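PDB 4RVU: probable quinone reductase Qor (NADPH:quinone reductase) (Zeta-crystallin homolog protein) from Mycobacterium tuberculosis, which binds NADPH and probably transfers electrons from this cofactor to quinone substrates. Local coordinates for residues G130-A133 / H134-L137; W202-A205 / G206-E210; E289-D292 / A293-S296. All coordinates share one frame; numbering follows the deposited sequence.

Contact 1: G130-A133 / H134-L137; sequences GLTA and HYLL. With NDP (NADPH dihydro-nicotinamide-adenine-dinucleotide phosphate), chain E.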
ATOM      1  N   GLY A 130      13.383  17.020  -4.974  1.00 16.11           N
ATOM      2  CA  GLY A 130      12.413  17.248  -6.034  1.00 16.10           C
ATOM      3  C   GLY A 130      12.013  15.993  -6.791  1.00 16.05           C
ATOM      4  O   GLY A 130      10.833  15.829  -7.148  1.00 16.01           O
ATOM      5  N   LEU A 131      12.980  15.110  -7.042  1.00 16.07           N
ATOM      6  CA  LEU A 131      12.688  13.802  -7.648  1.00 16.02           C
ATOM      7  C   LEU A 131      11.800  13.016  -6.702  1.00 15.94           C
ATOM      8  O   LEU A 131      10.905  12.271  -7.124  1.00 15.88           O
ATOM      9  CB  LEU A 131      13.977  13.018  -7.941  1.00 16.06           C
ATOM     10  CG  LEU A 131      14.930  13.528  -9.025  1.00 16.14           C
ATOM     11  CD1 LEU A 131      16.260  12.760  -8.987  1.00 16.17           C
ATOM     12  CD2 LEU A 131      14.292  13.399 -10.402  1.00 16.14           C
ATOM     13  N   THR A 132      12.037  13.182  -5.406  1.00 15.92           N
ATOM     14  CA  THR A 132      11.224  12.497  -4.404  1.00 15.85           C
ATOM     15  C   THR A 132       9.796  13.038  -4.396  1.00 15.81           C
ATOM     16  O   THR A 132       8.847  12.265  -4.420  1.00 15.74           O
ATOM     17  CB  THR A 132      11.849  12.605  -3.015  1.00 15.85           C
ATOM     18  OG1 THR A 132      13.149  11.995  -3.042  1.00 16.04           O
ATOM     19  CG2 THR A 132      10.983  11.906  -1.972  1.00 16.34           C
ATOM     20  N   ALA A 133       9.638  14.359  -4.375  1.00 15.85           N
ATOM     21  CA  ALA A 133       8.298  14.938  -4.466  1.00 16.09           C
ATOM     22  C   ALA A 133       7.602  14.480  -5.748  1.00 15.80           C
ATOM     23  O   ALA A 133       6.414  14.153  -5.730  1.00 15.87           O
ATOM     24  CB  ALA A 133       8.354  16.466  -4.386  1.00 15.88           C
ATOM     25  N   HIS A 134       8.341  14.423  -6.854  1.00 15.85           N
ATOM     26  CA  HIS A 134       7.749  13.985  -8.116  1.00 15.84           C
ATOM     27  C   HIS A 134       7.179  12.576  -8.000  1.00 15.76           C
ATOM     28  O   HIS A 134       6.013  12.346  -8.331  1.00 15.71           O
ATOM     29  CB  HIS A 134       8.763  14.018  -9.261  1.00 15.90           C
ATOM     30  CG  HIS A 134       8.173  13.670 -10.591  1.00 15.90           C
ATOM     31  ND1 HIS A 134       8.043  12.369 -11.034  1.00 15.86           N
ATOM     32  CD2 HIS A 134       7.651  14.453 -11.567  1.00 15.93           C
ATOM     33  CE1 HIS A 134       7.483  12.369 -12.231  1.00 15.86           C
ATOM     34  NE2 HIS A 134       7.234  13.622 -12.577  1.00 15.91           N
ATOM     35  N   TYR A 135       7.992  11.623  -7.547  1.00 15.87           N
ATOM     36  CA  TYR A 135       7.505  10.243  -7.519  1.00 15.68           C
ATOM     37  C   TYR A 135       6.375  10.085  -6.499  1.00 16.39           C
ATOM     38  O   TYR A 135       5.442   9.297  -6.700  1.00 15.55           O
ATOM     39  CB  TYR A 135       8.652   9.209  -7.362  1.00 15.69           C
ATOM     40  CG  TYR A 135       9.169   8.901  -5.955  1.00 16.37           C
ATOM     41  CD1 TYR A 135       8.367   8.240  -5.023  1.00 16.09           C
ATOM     42  CD2 TYR A 135      10.486   9.192  -5.598  1.00 16.69           C
ATOM     43  CE1 TYR A 135       8.829   7.935  -3.763  1.00 16.21           C
ATOM     44  CE2 TYR A 135      10.967   8.879  -4.335  1.00 16.56           C
ATOM     45  CZ  TYR A 135      10.130   8.248  -3.426  1.00 16.69           C
ATOM     46  OH  TYR A 135      10.581   7.921  -2.163  1.00 16.58           O
ATOM     47  N   LEU A 136       6.444  10.856  -5.420  1.00 15.62           N
ATOM     48  CA  LEU A 136       5.395  10.800  -4.398  1.00 15.56           C
ATOM     49  C   LEU A 136       4.052  11.277  -4.957  1.00 15.72           C
ATOM     50  O   LEU A 136       3.016  10.660  -4.684  1.00 15.47           O
ATOM     51  CB  LEU A 136       5.795  11.611  -3.158  1.00 15.58           C
ATOM     52  CG  LEU A 136       6.823  10.989  -2.208  1.00 15.58           C
ATOM     53  CD1 LEU A 136       7.268  11.978  -1.122  1.00 15.61           C
ATOM     54  CD2 LEU A 136       6.312   9.684  -1.586  1.00 15.50           C
ATOM     55  N   LEU A 137       4.077  12.355  -5.742  1.00 15.59           N
ATOM     56  CA  LEU A 137       2.861  12.991  -6.267  1.00 15.57           C
ATOM     57  C   LEU A 137       2.378  12.421  -7.590  1.00 15.56           C
ATOM     58  O   LEU A 137       1.219  12.594  -7.951  1.00 15.53           O
ATOM     59  CB  LEU A 137       3.085  14.489  -6.452  1.00 15.64           C
ATOM     60  CG  LEU A 137       3.279  15.300  -5.185  1.00 15.65           C
ATOM     61  CD1 LEU A 137       3.748  16.696  -5.546  1.00 15.73           C
ATOM     62  CD2 LEU A 137       1.978  15.369  -4.418  1.00 15.59           C
TER
HETATM   63  PA  NDP E 401      13.735  17.975   6.192  1.00 22.77           P
HETATM   64  O1A NDP E 401      14.343  19.204   5.580  1.00 20.89           O
HETATM   65  O2A NDP E 401      12.263  17.722   6.039  1.00 21.76           O
HETATM   66  O5B NDP E 401      14.102  17.946   7.757  1.00 22.87           O
HETATM   67  C5B NDP E 401      13.424  17.056   8.637  1.00 23.23           C
HETATM   68  C4B NDP E 401      12.245  17.801   9.238  1.00 22.06           C
HETATM   69  O4B NDP E 401      11.350  16.907   9.899  1.00 22.25           O
HETATM   70  C3B NDP E 401      12.694  18.790  10.298  1.00 23.81           C
HETATM   71  O3B NDP E 401      13.012  20.063   9.736  1.00 23.37           O
HETATM   72  C2B NDP E 401      11.504  18.864  11.233  1.00 21.86           C
HETATM   73  O2B NDP E 401      10.681  19.978  10.914  1.00 21.16           O
HETATM   74  C1B NDP E 401      10.741  17.567  11.009  1.00 20.98           C
HETATM   75  N9A NDP E 401      10.868  16.763  12.246  1.00 21.62           N
HETATM   76  C8A NDP E 401       9.854  16.353  13.025  1.00 21.38           C
HETATM   77  N7A NDP E 401      10.311  15.655  14.092  1.00 21.44           N
HETATM   78  C5A NDP E 401      11.650  15.621  14.008  1.00 22.16           C
HETATM   79  C6A NDP E 401      12.755  15.049  14.811  1.00 22.38           C
HETATM   80  N6A NDP E 401      12.502  14.359  15.945  1.00 22.83           N
HETATM   81  N1A NDP E 401      14.017  15.242  14.374  1.00 23.18           N
HETATM   82  C2A NDP E 401      14.274  15.928  13.247  1.00 22.52           C
HETATM   83  N3A NDP E 401      13.324  16.474  12.472  1.00 21.68           N
HETATM   84  C4A NDP E 401      12.015  16.357  12.791  1.00 22.67           C
HETATM   85  O3  NDP E 401      14.544  16.699   5.654  1.00 22.41           O
HETATM   86  PN  NDP E 401      14.558  16.298   4.100  1.00 22.37           P
HETATM   87  O1N NDP E 401      13.702  17.275   3.339  1.00 21.87           O
HETATM   88  O2N NDP E 401      15.991  16.061   3.704  1.00 21.62           O
HETATM   89  O5D NDP E 401      13.806  14.879   4.110  1.00 21.82           O
HETATM   90  C5D NDP E 401      12.469  14.772   4.591  1.00 22.07           C
HETATM   91  C4D NDP E 401      12.186  13.336   5.005  1.00 21.71           C
HETATM   92  O4D NDP E 401      12.006  12.525   3.845  1.00 22.58           O
HETATM   93  C3D NDP E 401      13.356  12.743   5.763  1.00 22.96           C
HETATM   94  O3D NDP E 401      12.837  11.911   6.799  1.00 23.24           O
HETATM   95  C2D NDP E 401      14.081  11.885   4.748  1.00 26.23           C
HETATM   96  O2D NDP E 401      14.692  10.765   5.391  1.00 23.50           O
HETATM   97  C1D NDP E 401      12.955  11.459   3.820  1.00 23.98           C
HETATM   98  N1N NDP E 401      13.366  11.234   2.434  1.00 23.77           N
HETATM   99  C2N NDP E 401      12.995  10.096   1.842  1.00 22.62           C
HETATM  100  C3N NDP E 401      13.325   9.808   0.527  1.00 21.95           C
HETATM  101  C7N NDP E 401      12.880   8.507  -0.071  1.00 22.46           C
HETATM  102  O7N NDP E 401      13.112   8.282  -1.245  1.00 22.30           O
HETATM  103  N7N NDP E 401      12.234   7.634   0.702  1.00 20.89           N
HETATM  104  C4N NDP E 401      14.118  10.786  -0.307  1.00 21.43           C
HETATM  105  C5N NDP E 401      14.448  11.988   0.449  1.00 22.26           C
HETATM  106  C6N NDP E 401      14.060  12.165   1.772  1.00 22.39           C
HETATM  107  P2B NDP E 401       9.551  20.485  11.940  1.00 21.70           P
HETATM  108  O1X NDP E 401       9.486  19.403  12.980  1.00 23.18           O
HETATM  109  O2X NDP E 401      10.076  21.796  12.452  1.00 24.31           O
HETATM  110  O3X NDP E 401       8.318  20.621  11.096  1.00 23.75           O
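Thr132 and Tyr135, one helical turn apart, meet beside the nicotinamide end of NADPH. Their side chains touch between Thr132 CG2 and Tyr135 CE2, 3.8 Å apart, and each reaches the cofactor by its own route. Tyr135 OH donates a hydrogen bond of 2.7 Å to the carboxamide oxygen O7N of NADPH, which lies in the plane of the phenol ring at its edge. Thr132 OG1 stands 3.1 Å from C4N, the nicotinamide carbon that carries the hydride in nicotinamide cofactors; its hydrogen-bond partner is Leu128 O, one turn earlier in the helix. The tyrosine is set by a first torsion of 84°, which places CG between the backbone N and the carbonyl carbon and folds the ring back along the preceding turn. One ring face consequently lies against Thr132 O, 3.6 Å from the ring plane and offset toward the rim. That same oxygen accepts the amide of Leu136 at 3.0 Å (Leu136 N to Thr132 O). Leu136 runs side by side with Thr132, its CD1 3.8 Å from Thr132 CG2, and its side chain also touches Phe245. Farther out, Phe276 stacks on the Tyr135 ring, and Pro271 and Leu273 of the NADPH site also touch it. Helix 120-140 thus faces the cofactor with Thr132 and Tyr135, while Ala133 and Leu137 pack on helix 157-168 and Leu131 meets Phe283 and Arg286 of helix 280-295.

Contact 2: W202-A205 / G206-E210; sequences WQFA and GRVRE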
ATOM      1  N   TRP A 202      -6.029  10.393  17.655  1.00 33.49           N
ATOM      2  CA  TRP A 202      -7.445  10.650  17.434  1.00 34.37           C
ATOM      3  C   TRP A 202      -7.779  12.133  17.481  1.00 31.93           C
ATOM      4  O   TRP A 202      -8.581  12.617  16.684  1.00 32.57           O
ATOM      5  CB  TRP A 202      -8.276   9.846  18.434  1.00 34.63           C
ATOM      6  CG  TRP A 202      -7.869   8.426  18.366  1.00 36.08           C
ATOM      7  CD1 TRP A 202      -7.191   7.708  19.313  1.00 36.74           C
ATOM      8  CD2 TRP A 202      -8.038   7.555  17.242  1.00 38.01           C
ATOM      9  NE1 TRP A 202      -6.963   6.427  18.856  1.00 37.78           N
ATOM     10  CE2 TRP A 202      -7.469   6.312  17.585  1.00 38.67           C
ATOM     11  CE3 TRP A 202      -8.637   7.703  15.982  1.00 36.64           C
ATOM     12  CZ2 TRP A 202      -7.483   5.221  16.710  1.00 38.60           C
ATOM     13  CZ3 TRP A 202      -8.646   6.625  15.120  1.00 37.11           C
ATOM     14  CH2 TRP A 202      -8.075   5.399  15.486  1.00 37.54           C
ATOM     15  N   GLN A 203      -7.158  12.842  18.418  1.00 42.12           N
ATOM     16  CA  GLN A 203      -7.286  14.294  18.517  1.00 43.07           C
ATOM     17  C   GLN A 203      -6.897  14.967  17.202  1.00 42.01           C
ATOM     18  O   GLN A 203      -7.667  15.742  16.622  1.00 42.28           O
ATOM     19  CB  GLN A 203      -6.381  14.818  19.634  1.00 44.68           C
ATOM     20  CG  GLN A 203      -6.920  14.599  21.035  1.00 46.61           C
ATOM     21  CD  GLN A 203      -8.066  15.536  21.357  1.00 49.18           C
ATOM     22  OE1 GLN A 203      -7.956  16.753  21.178  1.00 49.59           O
ATOM     23  NE2 GLN A 203      -9.179  14.975  21.824  1.00 48.91           N
ATOM     24  N   PHE A 204      -5.694  14.653  16.740  1.00 26.70           N
ATOM     25  CA  PHE A 204      -5.176  15.196  15.488  1.00 24.61           C
ATOM     26  C   PHE A 204      -6.044  14.783  14.301  1.00 24.16           C
ATOM     27  O   PHE A 204      -6.384  15.608  13.465  1.00 23.52           O
ATOM     28  CB  PHE A 204      -3.736  14.737  15.289  1.00 24.55           C
ATOM     29  CG  PHE A 204      -3.102  15.254  14.028  1.00 24.29           C
ATOM     30  CD1 PHE A 204      -2.476  16.495  14.009  1.00 26.29           C
ATOM     31  CD2 PHE A 204      -3.116  14.491  12.865  1.00 25.04           C
ATOM     32  CE1 PHE A 204      -1.879  16.972  12.849  1.00 24.97           C
ATOM     33  CE2 PHE A 204      -2.519  14.963  11.698  1.00 24.06           C
ATOM     34  CZ  PHE A 204      -1.907  16.210  11.692  1.00 24.15           C
ATOM     35  N   ALA A 205      -6.410  13.504  14.231  1.00 22.94           N
ATOM     36  CA  ALA A 205      -7.272  13.040  13.148  1.00 21.35           C
ATOM     37  C   ALA A 205      -8.598  13.803  13.110  1.00 21.61           C
ATOM     38  O   ALA A 205      -9.116  14.108  12.038  1.00 21.75           O
ATOM     39  CB  ALA A 205      -7.508  11.532  13.237  1.00 21.07           C
ATOM     40  N   GLY A 206      -9.146  14.110  14.279  1.00 27.23           N
ATOM     41  CA  GLY A 206     -10.332  14.949  14.347  1.00 27.82           C
ATOM     42  C   GLY A 206     -10.141  16.315  13.688  1.00 27.85           C
ATOM     43  O   GLY A 206     -11.028  16.785  12.970  1.00 28.59           O
ATOM     44  N   ARG A 207      -8.991  16.946  13.916  1.00 34.99           N
ATOM     45  CA  ARG A 207      -8.689  18.237  13.280  1.00 34.28           C
ATOM     46  C   ARG A 207      -8.753  18.084  11.761  1.00 33.93           C
ATOM     47  O   ARG A 207      -9.442  18.836  11.066  1.00 33.47           O
ATOM     48  CB  ARG A 207      -7.294  18.725  13.671  1.00 35.80           C
ATOM     49  CG  ARG A 207      -6.881  18.401  15.091  1.00 36.73           C
ATOM     50  CD  ARG A 207      -7.628  19.252  16.101  1.00 36.71           C
ATOM     51  NE  ARG A 207      -6.862  20.436  16.479  1.00 39.81           N
ATOM     52  CZ  ARG A 207      -6.924  21.599  15.838  1.00 39.46           C
ATOM     53  NH1 ARG A 207      -7.723  21.733  14.784  1.00 38.80           N
ATOM     54  NH2 ARG A 207      -6.189  22.630  16.246  1.00 39.97           N
ATOM     55  N   VAL A 208      -8.032  17.086  11.258  1.00 25.20           N
ATOM     56  CA  VAL A 208      -8.024  16.772   9.831  1.00 24.54           C
ATOM     57  C   VAL A 208      -9.425  16.466   9.299  1.00 24.53           C
ATOM     58  O   VAL A 208      -9.798  16.947   8.226  1.00 23.90           O
ATOM     59  CB  VAL A 208      -7.057  15.605   9.530  1.00 24.25           C
ATOM     60  CG1 VAL A 208      -7.083  15.239   8.044  1.00 23.74           C
ATOM     61  CG2 VAL A 208      -5.644  15.980   9.974  1.00 23.24           C
ATOM     62  N   ARG A 209     -10.202  15.671  10.045  1.00 27.52           N
ATOM     63  CA  ARG A 209     -11.579  15.380   9.652  1.00 27.80           C
ATOM     64  C   ARG A 209     -12.412  16.664   9.603  1.00 26.46           C
ATOM     65  O   ARG A 209     -13.172  16.875   8.657  1.00 26.78           O
ATOM     66  CB  ARG A 209     -12.233  14.363  10.601  1.00 27.07           C
ATOM     67  CG  ARG A 209     -11.503  13.028  10.704  1.00 28.40           C
ATOM     68  CD  ARG A 209     -12.204  11.865  10.017  1.00 28.53           C
ATOM     69  NE  ARG A 209     -11.326  10.693   9.967  1.00 28.74           N
ATOM     70  CZ  ARG A 209     -11.125   9.948   8.885  1.00 27.39           C
ATOM     71  NH1 ARG A 209     -11.758  10.228   7.754  1.00 27.30           N
ATOM     72  NH2 ARG A 209     -10.291   8.921   8.938  1.00 27.74           N
ATOM     73  N   GLU A 210     -12.250  17.510  10.615  1.00 30.34           N
ATOM     74  CA  GLU A 210     -12.930  18.807  10.654  1.00 31.45           C
ATOM     75  C   GLU A 210     -12.711  19.574   9.357  1.00 31.14           C
ATOM     76  O   GLU A 210     -13.652  20.123   8.776  1.00 30.66           O
ATOM     77  CB  GLU A 210     -12.450  19.640  11.852  1.00 31.64           C
ATOM     78  CG  GLU A 210     -13.087  21.029  11.947  1.00 32.11           C
ATOM     79  CD  GLU A 210     -12.631  21.814  13.162  1.00 34.36           C
ATOM     80  OE1 GLU A 210     -11.541  21.519  13.700  1.00 34.99           O
ATOM     81  OE2 GLU A 210     -13.365  22.737  13.580  1.00 36.63           O
TER
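This is a turn-to-turn contact within helix 201-212, at the periphery of the nucleotide-binding part of the fold, where Phe204 and Val208 form the inward-facing pair. The closest approach of their side chains is 3.7 Å, between Phe204 CE2 and Val208 CG2, and the two groups cross obliquely. Phe204 has CG anti to its backbone N (chi1 -179°), which carries the ring down the buried flank, where it also meets Leu195 and Ala231. Their backbones are joined as well, Val208 N donating to Phe204 O at 3.1 Å. Arg209 CG makes a tight, non-hydrogen-bonding approach of 2.9 Å to Ala205 O, an oxygen that also accepts the Arg209 amide at 2.8 Å (Arg209 N to Ala205 O). With a bend at chi2, the guanidinium reaches three carbonyl oxygens: NH2 bonds Ala234 at the end of helix 229-234 and Leu236 in strand 236-237, and NH1 bonds Gly214, just past its own helix. Arg207 behaves differently: its CG rests 3.2 Å from Gln203 O, and its NH1 stands in a long salt bridge to Glu210 OE1. One apolar flank and a polar outer one mark an amphipathic helix packing on the outermost strand, 193-195, of the parallel sheet, as in Rossmann-type domains.

Contact 3: E289-D292 / A293-S296; sequences ELFD and AINS. Unlike the reference sequence in segment 293-296: Asn295 (reference Gly).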
ATOM      1  N   GLU A 289      10.541  16.840 -15.704  1.00 21.85           N
ATOM      2  CA  GLU A 289       9.308  17.385 -15.132  1.00 21.80           C
ATOM      3  C   GLU A 289       9.618  18.306 -13.948  1.00 22.22           C
ATOM      4  O   GLU A 289       8.950  19.324 -13.758  1.00 21.53           O
ATOM      5  CB  GLU A 289       8.312  16.276 -14.741  1.00 21.64           C
ATOM      6  CG  GLU A 289       7.885  15.372 -15.904  1.00 22.65           C
ATOM      7  CD  GLU A 289       6.455  14.822 -15.768  1.00 23.99           C
ATOM      8  OE1 GLU A 289       5.939  14.709 -14.630  1.00 23.21           O
ATOM      9  OE2 GLU A 289       5.846  14.493 -16.813  1.00 25.57           O
ATOM     10  N   LEU A 290      10.635  17.963 -13.157  1.00 16.23           N
ATOM     11  CA  LEU A 290      11.069  18.857 -12.071  1.00 16.24           C
ATOM     12  C   LEU A 290      11.567  20.211 -12.585  1.00 16.90           C
ATOM     13  O   LEU A 290      11.164  21.266 -12.077  1.00 16.85           O
ATOM     14  CB  LEU A 290      12.154  18.194 -11.211  1.00 16.24           C
ATOM     15  CG  LEU A 290      12.815  19.067 -10.134  1.00 16.90           C
ATOM     16  CD1 LEU A 290      11.809  19.508  -9.073  1.00 16.79           C
ATOM     17  CD2 LEU A 290      13.984  18.330  -9.492  1.00 16.32           C
ATOM     18  N   PHE A 291      12.445  20.198 -13.583  1.00 18.35           N
ATOM     19  CA  PHE A 291      12.968  21.465 -14.096  1.00 18.02           C
ATOM     20  C   PHE A 291      11.916  22.248 -14.870  1.00 18.85           C
ATOM     21  O   PHE A 291      11.946  23.481 -14.884  1.00 18.35           O
ATOM     22  CB  PHE A 291      14.251  21.271 -14.915  1.00 18.43           C
ATOM     23  CG  PHE A 291      15.464  20.993 -14.068  1.00 18.20           C
ATOM     24  CD1 PHE A 291      15.890  21.923 -13.132  1.00 18.78           C
ATOM     25  CD2 PHE A 291      16.167  19.802 -14.203  1.00 19.73           C
ATOM     26  CE1 PHE A 291      16.998  21.674 -12.339  1.00 19.19           C
ATOM     27  CE2 PHE A 291      17.278  19.541 -13.417  1.00 19.65           C
ATOM     28  CZ  PHE A 291      17.694  20.475 -12.482  1.00 20.07           C
ATOM     29  N   ASP A 292      10.965  21.543 -15.481  1.00 23.22           N
ATOM     30  CA  ASP A 292       9.811  22.217 -16.085  1.00 24.30           C
ATOM     31  C   ASP A 292       9.006  22.996 -15.040  1.00 23.26           C
ATOM     32  O   ASP A 292       8.633  24.154 -15.258  1.00 23.77           O
ATOM     33  CB  ASP A 292       8.899  21.212 -16.802  1.00 23.54           C
ATOM     34  CG  ASP A 292       9.522  20.652 -18.072  1.00 25.81           C
ATOM     35  OD1 ASP A 292      10.606  21.127 -18.474  1.00 27.73           O
ATOM     36  OD2 ASP A 292       8.918  19.734 -18.670  1.00 27.83           O
ATOM     37  N   ALA A 293       8.754  22.358 -13.901  1.00 20.68           N
ATOM     38  CA  ALA A 293       7.998  22.975 -12.808  1.00 21.18           C
ATOM     39  C   ALA A 293       8.748  24.167 -12.211  1.00 21.01           C
ATOM     40  O   ALA A 293       8.147  25.203 -11.913  1.00 21.69           O
ATOM     41  CB  ALA A 293       7.672  21.940 -11.728  1.00 20.76           C
ATOM     42  N   ILE A 294      10.030  24.045 -12.019  1.00 18.67           N
ATOM     43  CA  ILE A 294      10.813  25.160 -11.545  1.00 18.36           C
ATOM     44  C   ILE A 294      10.772  26.327 -12.544  1.00 19.39           C
ATOM     45  O   ILE A 294      10.631  27.465 -12.188  1.00 19.84           O
ATOM     46  CB  ILE A 294      12.257  24.709 -11.343  1.00 19.80           C
ATOM     47  CG1 ILE A 294      12.347  23.770 -10.166  1.00 19.55           C
ATOM     48  CG2 ILE A 294      13.213  25.879 -11.147  1.00 19.60           C
ATOM     49  CD1 ILE A 294      13.716  23.241  -9.940  1.00 19.35           C
ATOM     50  N   ASN A 295      10.976  26.036 -13.821  1.00 29.63           N
ATOM     51  CA  ASN A 295      11.028  27.141 -14.787  1.00 30.19           C
ATOM     52  C   ASN A 295       9.697  27.778 -15.104  1.00 30.80           C
ATOM     53  O   ASN A 295       9.697  28.877 -15.562  1.00 30.59           O
ATOM     54  CB  ASN A 295      11.806  26.854 -16.058  1.00 40.11           C
ATOM     55  CG  ASN A 295      12.373  28.157 -16.786  1.00 40.21           C
ATOM     56  OD1 ASN A 295      12.319  29.315 -16.264  1.00 40.24           O
ATOM     57  ND2 ASN A 295      12.906  27.947 -17.988  1.00 40.26           N
ATOM     58  N   SER A 296       8.590  27.093 -14.832  1.00 23.20           N
ATOM     59  CA  SER A 296       7.301  27.769 -14.977  1.00 23.83           C
ATOM     60  C   SER A 296       6.880  28.455 -13.681  1.00 23.88           C
ATOM     61  O   SER A 296       5.832  29.112 -13.621  1.00 25.27           O
ATOM     62  CB  SER A 296       6.224  26.779 -15.413  1.00 24.15           C
ATOM     63  OG  SER A 296       5.911  25.853 -14.381  1.00 23.34           O
TER
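Ile294 meets the turn before it chiefly through its longer branch. Its CB starts 3.7 Å from Leu290 O, the oxygen that also accepts the Ile294 amide. With CG1 anti to the carbonyl carbon and beside the backbone N (chi1 -70°), the branch runs back along the helix, and CG1 lies 3.4 Å from Leu290 O. The extended second torsion, 178°, carries CD1 on to two side chains of the preceding turn. At the tip, CD1 is 4.1 Å from Phe291 CD1 and 4.3 Å from Leu290 CG. Phe291 and Ile294 lie side by side, pointing the same way, and the methyl meets the ring obliquely. Leu290, four residues back, is the second apolar neighbour of the methyl.

These are the last turns of helix 280-295, which packs on helices 120-140 and 157-168. Leu290 and Ala293 both pack on Trp165 of helix 157-168, while Leu290 also reaches Leu127 and Ile294 touches Ala126, both of helix 120-140. A polar exception lies one turn back: the Glu289 carboxylate offers OE1 to both His134 and Lys138, so a single oxygen holds a hydrogen bond and a salt bridge together, while OE2 has a weak bond from Trp285.

Toward the C-terminal end, Asp292 O accepts the amide of Ser296 at 3.0 Å (Ser296 N to Asp292 O), and the bond is less straight than the preceding ones, with an N-H...O angle of 142°. Asn295, which differs from the reference sequence, extends its side chain outward from the helix, with CB 3.6 Å from Phe291 O.

Overall arrangement
From the N terminus the three contacts come in series, none nested in or crossing another; each is local to one helix and closes no loop between separate elements. Contact 1 lies on helix 120-140, beside the cofactor; contact 2 follows on helix 201-212, at the far edge of the parallel sheet; contact 3 comes last, near the end of helix 280-295. Contacts 1 and 3, with centres about 12 Å apart, touch directly, through a polar link and through Leu290 CD1 packed on Gly130 CA, tying the two helices together. Contact 2 stands apart, its centre about 26 Å from that of contact 1 and about 34 Å from that of contact 3.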